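Local atomic coordinates of hypothetical protein, haloacid dehalogenase-like hydrolase (Bacillus subtilis, PDB entry 1NRW), a protein that catalyses the dephosphorylation of phosphorylated five- and six-carbon sugars and nucleoside monophosphates in vitro, and acts more weakly on flavin mononucleotide. Residues 67-71 with 172-176; 125-129 with 141-145; 195-199 with 210-216; 245-249 with 266-270. All coordinates share one frame; numbering follows the deposited sequence.

Contact 1: residues 67-71 with 172-176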
# COMPACT_ATOMS: atom_id res chain seq x y z
N ALA A 67 -0.35 -3.23 4.90
CA ALA A 67 -0.62 -4.57 4.39
C ALA A 67 -1.96 -4.64 3.66
O ALA A 67 -2.73 -5.60 3.82
CB ALA A 67 -0.57 -5.58 5.52
N ASN A 68 -2.24 -3.62 2.86
CA ASN A 68 -3.46 -3.56 2.06
C ASN A 68 -4.75 -3.56 2.88
O ASN A 68 -5.77 -4.08 2.44
CB ASN A 68 -3.48 -4.73 1.06
CG ASN A 68 -4.54 -4.56 -0.01
OD1 ASN A 68 -4.66 -3.49 -0.61
ND2 ASN A 68 -5.30 -5.62 -0.27
N GLY A 69 -4.70 -2.97 4.07
CA GLY A 69 -5.90 -2.91 4.89
C GLY A 69 -6.02 -4.05 5.88
O GLY A 69 -7.04 -4.18 6.56
N ALA A 70 -4.99 -4.88 5.97
CA ALA A 70 -5.00 -5.99 6.91
C ALA A 70 -4.58 -5.53 8.30
O ALA A 70 -4.90 -6.17 9.30
CB ALA A 70 -4.05 -7.10 6.43
N VAL A 71 -3.86 -4.41 8.36
CA VAL A 71 -3.36 -3.89 9.63
C VAL A 71 -3.64 -2.41 9.86
O VAL A 71 -3.52 -1.59 8.93
CB VAL A 71 -1.83 -4.14 9.75
CG1 VAL A 71 -1.32 -3.65 11.09
CG2 VAL A 71 -1.53 -5.62 9.57
N PHE A 172 0.00 -14.01 8.60
CA PHE A 172 0.14 -13.62 7.20
C PHE A 172 -0.87 -12.53 6.91
O PHE A 172 -2.08 -12.75 7.02
CB PHE A 172 -0.12 -14.84 6.31
CG PHE A 172 0.86 -15.96 6.52
CD1 PHE A 172 2.16 -15.88 6.02
CD2 PHE A 172 0.51 -17.09 7.26
CE1 PHE A 172 3.09 -16.90 6.24
CE2 PHE A 172 1.43 -18.11 7.49
CZ PHE A 172 2.72 -18.02 6.98
N TYR A 173 -0.38 -11.34 6.55
CA TYR A 173 -1.27 -10.21 6.28
C TYR A 173 -1.49 -9.90 4.81
O TYR A 173 -2.62 -9.65 4.39
CB TYR A 173 -0.73 -8.95 6.95
CG TYR A 173 -0.55 -9.06 8.45
CD1 TYR A 173 -1.56 -9.57 9.26
CD2 TYR A 173 0.63 -8.64 9.05
CE1 TYR A 173 -1.40 -9.66 10.64
CE2 TYR A 173 0.81 -8.72 10.43
CZ TYR A 173 -0.21 -9.23 11.22
OH TYR A 173 -0.03 -9.31 12.58
N ASN A 174 -0.42 -9.90 4.03
CA ASN A 174 -0.52 -9.56 2.61
C ASN A 174 0.59 -10.30 1.89
O ASN A 174 1.70 -10.45 2.42
CB ASN A 174 -0.36 -8.04 2.46
CG ASN A 174 -0.73 -7.52 1.07
OD1 ASN A 174 -1.60 -8.06 0.40
ND2 ASN A 174 -0.07 -6.43 0.66
N ILE A 175 0.28 -10.79 0.69
CA ILE A 175 1.26 -11.51 -0.12
C ILE A 175 1.35 -10.83 -1.47
O ILE A 175 0.35 -10.71 -2.19
CB ILE A 175 0.85 -12.99 -0.33
CG1 ILE A 175 0.79 -13.70 1.03
CG2 ILE A 175 1.87 -13.68 -1.24
CD1 ILE A 175 0.22 -15.12 0.95
N LEU A 176 2.55 -10.37 -1.81
CA LEU A 176 2.78 -9.71 -3.09
C LEU A 176 3.42 -10.71 -4.05
O LEU A 176 4.37 -11.41 -3.68
CB LEU A 176 3.69 -8.49 -2.91
CG LEU A 176 4.08 -7.69 -4.17
CD1 LEU A 176 4.41 -6.26 -3.77
CD2 LEU A 176 5.27 -8.35 -4.88

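Contact 2: residues 125-129 with 141-145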
# COMPACT_ATOMS: atom_id res chain seq x y z
N GLU A 125 10.69 -3.19 -6.60
CA GLU A 125 10.54 -1.81 -6.17
C GLU A 125 10.57 -0.83 -7.34
O GLU A 125 9.75 0.09 -7.40
CB GLU A 125 11.61 -1.46 -5.15
CG GLU A 125 11.45 -2.24 -3.86
CD GLU A 125 10.11 -1.99 -3.19
OE1 GLU A 125 9.32 -2.95 -3.02
OE2 GLU A 125 9.85 -0.83 -2.82
N LEU A 126 11.50 -1.03 -8.26
CA LEU A 126 11.58 -0.16 -9.43
C LEU A 126 10.26 -0.18 -10.19
O LEU A 126 9.83 0.84 -10.73
CB LEU A 126 12.72 -0.61 -10.34
CG LEU A 126 13.17 0.38 -11.42
CD1 LEU A 126 13.65 1.68 -10.77
CD2 LEU A 126 14.30 -0.24 -12.23
N ASP A 127 9.60 -1.33 -10.23
CA ASP A 127 8.32 -1.44 -10.92
C ASP A 127 7.29 -0.54 -10.23
O ASP A 127 6.44 0.06 -10.88
CB ASP A 127 7.84 -2.90 -10.94
CG ASP A 127 6.51 -3.07 -11.65
OD1 ASP A 127 6.36 -2.59 -12.79
OD2 ASP A 127 5.60 -3.71 -11.07
N ARG A 128 7.36 -0.46 -8.90
CA ARG A 128 6.44 0.40 -8.15
C ARG A 128 6.66 1.86 -8.57
O ARG A 128 5.70 2.57 -8.88
CB ARG A 128 6.69 0.30 -6.64
CG ARG A 128 6.31 -1.01 -5.97
CD ARG A 128 6.76 -0.91 -4.51
NE ARG A 128 6.48 -2.08 -3.67
CZ ARG A 128 5.31 -2.34 -3.09
NH1 ARG A 128 4.28 -1.52 -3.26
NH2 ARG A 128 5.19 -3.39 -2.30
N PHE A 129 7.92 2.29 -8.55
CA PHE A 129 8.29 3.66 -8.92
C PHE A 129 7.84 4.00 -10.34
O PHE A 129 7.18 5.01 -10.56
CB PHE A 129 9.82 3.84 -8.87
CG PHE A 129 10.37 4.21 -7.52
CD1 PHE A 129 10.62 3.24 -6.55
CD2 PHE A 129 10.71 5.54 -7.23
CE1 PHE A 129 11.19 3.57 -5.33
CE2 PHE A 129 11.29 5.89 -6.01
CZ PHE A 129 11.53 4.90 -5.05
N LEU A 141 14.52 7.48 -10.80
CA LEU A 141 13.73 6.43 -10.17
C LEU A 141 14.59 5.31 -9.60
O LEU A 141 14.33 4.81 -8.50
CB LEU A 141 12.73 5.83 -11.17
CG LEU A 141 11.66 6.76 -11.76
CD1 LEU A 141 10.69 5.93 -12.60
CD2 LEU A 141 10.91 7.47 -10.64
N LYS A 142 15.62 4.90 -10.33
CA LYS A 142 16.49 3.83 -9.86
C LYS A 142 17.26 4.25 -8.61
O LYS A 142 17.34 3.49 -7.65
CB LYS A 142 17.48 3.42 -10.96
CG LYS A 142 18.49 2.36 -10.53
CD LYS A 142 19.24 1.80 -11.74
CE LYS A 142 20.37 0.86 -11.33
NZ LYS A 142 21.44 1.58 -10.58
N GLN A 143 17.81 5.46 -8.63
CA GLN A 143 18.57 5.95 -7.48
C GLN A 143 17.69 5.96 -6.24
O GLN A 143 18.13 5.57 -5.16
CB GLN A 143 19.10 7.36 -7.74
CG GLN A 143 19.83 7.95 -6.53
CD GLN A 143 20.30 9.38 -6.75
OE1 GLN A 143 21.10 9.65 -7.65
NE2 GLN A 143 19.81 10.29 -5.93
N ALA A 144 16.46 6.42 -6.41
CA ALA A 144 15.52 6.48 -5.30
C ALA A 144 15.10 5.08 -4.86
O ALA A 144 14.95 4.82 -3.67
CB ALA A 144 14.30 7.30 -5.69
N ALA A 145 14.92 4.19 -5.83
CA ALA A 145 14.53 2.81 -5.53
C ALA A 145 15.61 2.12 -4.70
O ALA A 145 15.31 1.29 -3.84
CB ALA A 145 14.28 2.03 -6.82

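Contact 3: residues 195-199 with 210-216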
# COMPACT_ATOMS: atom_id res chain seq x y z
N ALA A 195 -11.78 -15.90 -6.01
CA ALA A 195 -11.65 -16.43 -4.66
C ALA A 195 -12.38 -15.51 -3.68
O ALA A 195 -11.92 -14.40 -3.40
CB ALA A 195 -10.18 -16.56 -4.28
N GLU A 196 -13.50 -15.99 -3.16
CA GLU A 196 -14.32 -15.19 -2.24
C GLU A 196 -13.73 -15.01 -0.85
O GLU A 196 -14.22 -14.19 -0.08
CB GLU A 196 -15.72 -15.81 -2.15
CG GLU A 196 -16.32 -16.10 -3.51
CD GLU A 196 -17.72 -15.53 -3.67
OE1 GLU A 196 -17.88 -14.30 -3.51
OE2 GLU A 196 -18.65 -16.31 -3.97
N ASP A 197 -12.70 -15.78 -0.52
CA ASP A 197 -12.07 -15.68 0.79
C ASP A 197 -10.86 -14.76 0.74
O ASP A 197 -10.16 -14.58 1.74
CB ASP A 197 -11.64 -17.07 1.28
CG ASP A 197 -10.64 -17.74 0.35
OD1 ASP A 197 -10.87 -17.74 -0.88
OD2 ASP A 197 -9.62 -18.26 0.84
N LEU A 198 -10.62 -14.15 -0.42
CA LEU A 198 -9.47 -13.27 -0.59
C LEU A 198 -9.79 -11.95 -1.26
O LEU A 198 -10.84 -11.79 -1.89
CB LEU A 198 -8.40 -13.98 -1.42
CG LEU A 198 -7.81 -15.29 -0.90
CD1 LEU A 198 -6.93 -15.92 -1.98
CD2 LEU A 198 -7.02 -15.03 0.37
N THR A 199 -8.87 -11.00 -1.11
CA THR A 199 -8.97 -9.69 -1.75
C THR A 199 -7.80 -9.67 -2.74
O THR A 199 -6.65 -9.91 -2.34
CB THR A 199 -8.81 -8.52 -0.74
OG1 THR A 199 -9.97 -8.45 0.10
CG2 THR A 199 -8.65 -7.20 -1.48
N LEU A 210 -2.37 -10.19 -2.55
CA LEU A 210 -3.45 -11.00 -2.00
C LEU A 210 -3.51 -10.86 -0.48
O LEU A 210 -2.52 -11.09 0.21
CB LEU A 210 -3.24 -12.47 -2.37
CG LEU A 210 -3.38 -12.82 -3.85
CD1 LEU A 210 -2.77 -14.20 -4.11
CD2 LEU A 210 -4.85 -12.79 -4.25
N SER A 211 -4.68 -10.48 0.02
CA SER A 211 -4.89 -10.36 1.46
C SER A 211 -6.22 -11.05 1.73
O SER A 211 -6.88 -11.52 0.80
CB SER A 211 -4.93 -8.89 1.88
OG SER A 211 -5.87 -8.16 1.11
N SER A 212 -6.63 -11.12 3.00
CA SER A 212 -7.89 -11.78 3.31
C SER A 212 -9.07 -10.98 2.76
O SER A 212 -8.95 -9.78 2.48
CB SER A 212 -8.04 -11.96 4.82
OG SER A 212 -9.09 -12.86 5.11
N ARG A 213 -10.21 -11.64 2.61
CA ARG A 213 -11.41 -10.99 2.08
C ARG A 213 -11.76 -9.68 2.78
O ARG A 213 -12.17 -8.72 2.13
CB ARG A 213 -12.61 -11.95 2.17
CG ARG A 213 -13.90 -11.37 1.60
CD ARG A 213 -13.72 -10.98 0.14
NE ARG A 213 -14.93 -10.38 -0.43
CZ ARG A 213 -16.08 -11.02 -0.60
NH1 ARG A 213 -16.19 -12.30 -0.26
NH2 ARG A 213 -17.12 -10.38 -1.12
N LYS A 214 -11.61 -9.65 4.10
CA LYS A 214 -11.94 -8.45 4.86
C LYS A 214 -10.79 -7.46 4.98
O LYS A 214 -10.90 -6.47 5.70
CB LYS A 214 -12.43 -8.82 6.26
CG LYS A 214 -13.76 -9.56 6.28
CD LYS A 214 -14.26 -9.72 7.72
CE LYS A 214 -15.56 -10.50 7.77
NZ LYS A 214 -15.38 -11.89 7.26
N ALA A 215 -9.70 -7.72 4.26
CA ALA A 215 -8.56 -6.82 4.29
C ALA A 215 -8.40 -6.09 2.95
O ALA A 215 -7.91 -6.66 1.98
CB ALA A 215 -7.28 -7.60 4.60
N SER A 216 -8.86 -4.85 2.91
CA SER A 216 -8.72 -4.01 1.72
C SER A 216 -8.61 -2.58 2.24
O SER A 216 -9.01 -2.30 3.37
CB SER A 216 -9.93 -4.16 0.78
OG SER A 216 -11.10 -3.55 1.31
O HOH W 1 -5.06 -7.97 -1.35

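Contact 4: residues 245-249 with 266-270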
# COMPACT_ATOMS: atom_id res chain seq x y z
N LYS A 245 -8.64 1.73 -5.31
CA LYS A 245 -10.02 1.78 -5.79
C LYS A 245 -11.07 1.64 -4.68
O LYS A 245 -11.97 2.48 -4.56
CB LYS A 245 -10.24 0.71 -6.86
CG LYS A 245 -11.64 0.71 -7.47
CD LYS A 245 -11.75 -0.37 -8.54
CE LYS A 245 -13.18 -0.52 -9.03
NZ LYS A 245 -13.70 0.74 -9.63
N SER A 246 -10.94 0.59 -3.87
CA SER A 246 -11.91 0.36 -2.81
C SER A 246 -12.00 1.49 -1.78
O SER A 246 -13.09 1.72 -1.24
CB SER A 246 -11.62 -0.97 -2.09
OG SER A 246 -10.38 -0.95 -1.40
N MSE A 247 -10.91 2.20 -1.51
CA MSE A 247 -11.04 3.26 -0.52
C MSE A 247 -11.65 4.52 -1.12
O MSE A 247 -12.33 5.27 -0.42
CB MSE A 247 -9.72 3.53 0.22
CG MSE A 247 -8.70 4.37 -0.47
SE MSE A 247 -7.29 4.76 0.83
CE MSE A 247 -5.92 5.26 -0.44
N LEU A 248 -11.42 4.77 -2.41
CA LEU A 248 -12.05 5.93 -3.04
C LEU A 248 -13.55 5.66 -3.07
O LEU A 248 -14.36 6.55 -2.83
CB LEU A 248 -11.55 6.15 -4.47
CG LEU A 248 -10.37 7.10 -4.65
CD1 LEU A 248 -9.10 6.47 -4.07
CD2 LEU A 248 -10.18 7.41 -6.14
N GLU A 249 -13.91 4.41 -3.35
CA GLU A 249 -15.32 4.02 -3.40
C GLU A 249 -15.97 4.13 -2.02
O GLU A 249 -17.11 4.57 -1.90
CB GLU A 249 -15.46 2.59 -3.93
CG GLU A 249 -14.90 2.38 -5.32
CD GLU A 249 -15.02 0.93 -5.79
OE1 GLU A 249 -14.64 0.02 -5.02
OE2 GLU A 249 -15.47 0.71 -6.93
N SER A 266 -11.22 7.70 -13.44
CA SER A 266 -12.60 7.49 -13.87
C SER A 266 -13.63 7.45 -12.74
O SER A 266 -14.70 8.05 -12.85
CB SER A 266 -12.70 6.19 -14.68
OG SER A 266 -14.04 5.92 -15.06
N ILE A 267 -13.31 6.77 -11.65
CA ILE A 267 -14.25 6.66 -10.53
C ILE A 267 -14.16 7.80 -9.52
O ILE A 267 -15.01 7.91 -8.64
CB ILE A 267 -14.06 5.34 -9.76
CG1 ILE A 267 -12.70 5.35 -9.05
CG2 ILE A 267 -14.15 4.16 -10.71
CD1 ILE A 267 -12.51 4.22 -8.07
N ALA A 268 -13.15 8.65 -9.65
CA ALA A 268 -12.96 9.76 -8.72
C ALA A 268 -13.98 10.89 -8.86
O ALA A 268 -14.50 11.13 -9.95
CB ALA A 268 -11.55 10.32 -8.86
N ASP A 269 -14.23 11.56 -7.75
CA ASP A 269 -15.16 12.69 -7.70
C ASP A 269 -14.38 13.98 -7.93
O ASP A 269 -14.95 15.02 -8.26
CB ASP A 269 -15.83 12.76 -6.32
CG ASP A 269 -16.52 11.46 -5.95
OD1 ASP A 269 -17.53 11.13 -6.61
OD2 ASP A 269 -16.07 10.78 -5.01
N ALA A 270 -13.07 13.91 -7.73
CA ALA A 270 -12.18 15.05 -7.90
C ALA A 270 -10.81 14.55 -8.33
O ALA A 270 -10.45 13.40 -8.07
CB ALA A 270 -12.07 15.83 -6.58

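Contact 1: residues 67-71 with 172-176
Val71 lays its methyl CG2 over one face of the Tyr173 ring, 3.7 Å from the ring centroid and 11° off the normal, a CH-pi contact near the middle of the ring. Ala70 comes in obliquely, and its CB meets the tyrosine at the root, 3.8 Å from Tyr173 CB. This is where the two domains of the HAD fold meet: 67-71 is the loop between core strands 63-66 and 71-73, and Tyr173 lies on a strand of the inserted alpha/beta cap. Each partner carries a classic beta bulge, Ala70 and Val71 opposite Ser66, Tyr173 and Asn174 opposite Phe107. With Tyr173 CG anti to its carbonyl carbon (chi1 -58°), the ring is directed under the valine.

Ala67, Asn68 and Gly69 all have left-handed backbone angles, which curls the loop tightly enough for Ala70 N to bond back to Ala67 O at 3.2 Å. That curl brings Ala67 CB to 3.7 Å from Tyr173 CB. Asn68 meets the Asn174 amide through its CB, the two amides do not pair, and their polar ends are held from outside: Asn174 ND2 bonds Glu209 and the carbonyl of Gly45, a phosphate-binding residue, while Asn68 ND2 bonds Ser211 OG. Across the buried interface, Asn68 CB rests 3.8 Å from Asn174 ND2.

Contact 2: residues 125-129 with 141-145
Phe129 drives its ring into the backbone and small side chains of 141-145, where two consecutive, obliquely packed helices of the cap domain meet. The axes of 125-129 and 141-145 approach to 9.3 Å, and their directions diverge by 129°, nearer to perpendicular than to antiparallel.

Phe129 has the most surface buried here. Its CG stands anti to the carbonyl carbon (chi1 -86°), and the ring reaches the turn from Leu141 to Ala145 with Leu141 O above one face, displaced toward the rim, and Ala145 N over a face as well. These two polar atoms are already bonded to each other within their helix, so the ring lies on a satisfied peptide hydrogen bond. Ala144 CB presses on Phe129 CE2 at 3.3 Å, a tight approach, and Ala145 CA is 3.4 Å from Phe129 CE1. Alanines at these two positions let the ring come so near the helix backbone. Glu125 O, one turn back, lies at the ring edge in its plane.

Leu141 and Phe129 run alongside each other, pointing opposite ways, with Leu141 CD2 touching Phe129 CD2 at 3.9 Å. The ring also stacks on His20, and its side chain is about 6 Å from that of Asp12, a ligand of the calcium ion. Replacing Phe129 by an alanine would probably open a gap against Ala144 and Ala145 and leave His20 without its stacking partner.

Leu126 closes the flank with a single methyl: CD1 lies 3.7 Å from Lys142 CA and 4.0 Å from Ala145 CB.

Contact 3: residues 195-199 with 210-216
Leu210 brings its CA-H up to Thr199 O, beside a pair of backbone bonds. Ser211 forms these with Thr199: Thr199 N to Ser211 O at 2.8 Å and Ser211 N to Thr199 O at 3.1 Å, both nearly straight. The Ser211 hydroxyl donates to Ala215 O at 2.7 Å, and a water donates to both Ser211 OG and Thr199 O.

Ser212 O takes two donors from opposite faces of its plane: Ala215 N, closing a type I turn, and Thr199 OG1 at 2.9 Å. A valine in place of Thr199 would probably leave Ser212 O with the turn bond alone and the strand less firmly tied to the turn.

Arg213 anchors both ends of itself. Its N bonds Asp197 O from above the carbonyl plane, while the chain, bent at chi2 (58°), folds back so that NH1 meets a lone pair of Glu196 O at 2.7 Å. Last comes Ser216, its CB 4.0 Å from Thr199 CG2 and its OG capping Gln219 N.

The whole is an antiparallel beta hairpin at the edge of the cap sheet, running out through an N-cap into helix 217-227, which begins with the phosphate-binding Lys217.

Contact 4: residues 245-249 with 266-270
Ile267 thrusts its side chain across that of Lys245 at about a right angle and meets Glu249 at a slant. The setting is the Rossmann-like core of the HAD fold, where two successive beta-alpha-beta crossovers share strand 253-256: helix 245-250 leads into that strand, and helix 262-267 leads from it to strand 270-271. The contact joins the first turn of one connecting helix to the end of the other.

With CG1 held between its backbone N and carbonyl carbon (chi1 67°), the isoleucine sends CD1 into the groove formed by three residues of the facing helix. There it touches Lys245 CG at 3.7 Å, Glu249 CG at 4.1 Å and Leu248 CB at 4.2 Å. The lysine is extended until a bend at chi4, which brings the ammonium against the CG2 branch: Lys245 NZ passes 3.6 Å from Ile267 CG2. The same nitrogen makes a salt bridge to Glu249 OE2 at 3.2 Å, a weak hydrogen bond, linking two residues that both touch the isoleucine, the glutamate through its aliphatic CG.

Leu248 is the buried member; its side chain lies about 7 Å from that of Asp10, the probable nucleophile. Beyond Ile267 the helix ends, and Asp269 ties the following loop to Gly254 through side-chain and backbone bonds. Just past the helix end, Leu248 CD2 meets Ala268 CB at 4.2 Å.

Overall arrangement
The phosphate and metal site lies between the core and the cap, and the contacts are arranged around it. Contacts 1 and 3, with centres 9 Å apart, adjoin through neighbouring cap strands: Ile175 O and Leu210 N are 2.8 Å apart, a probable hydrogen bond. Asn68 of contact 1 approaches the phosphate-binding Lys217 and Asn243 to about 4 Å between side chains, and contact 3 leads straight into Lys217. Contact 4 belongs to the core and meets contact 3 where Ser246 OG lies 3.8 Å from Ser216 OG. Contact 2, its centre 21 Å from that of contact 1, brings the Phe129 side chain to about 11 Å from the calcium ion; the Leu248 side chain of contact 4 is about 9 Å from it.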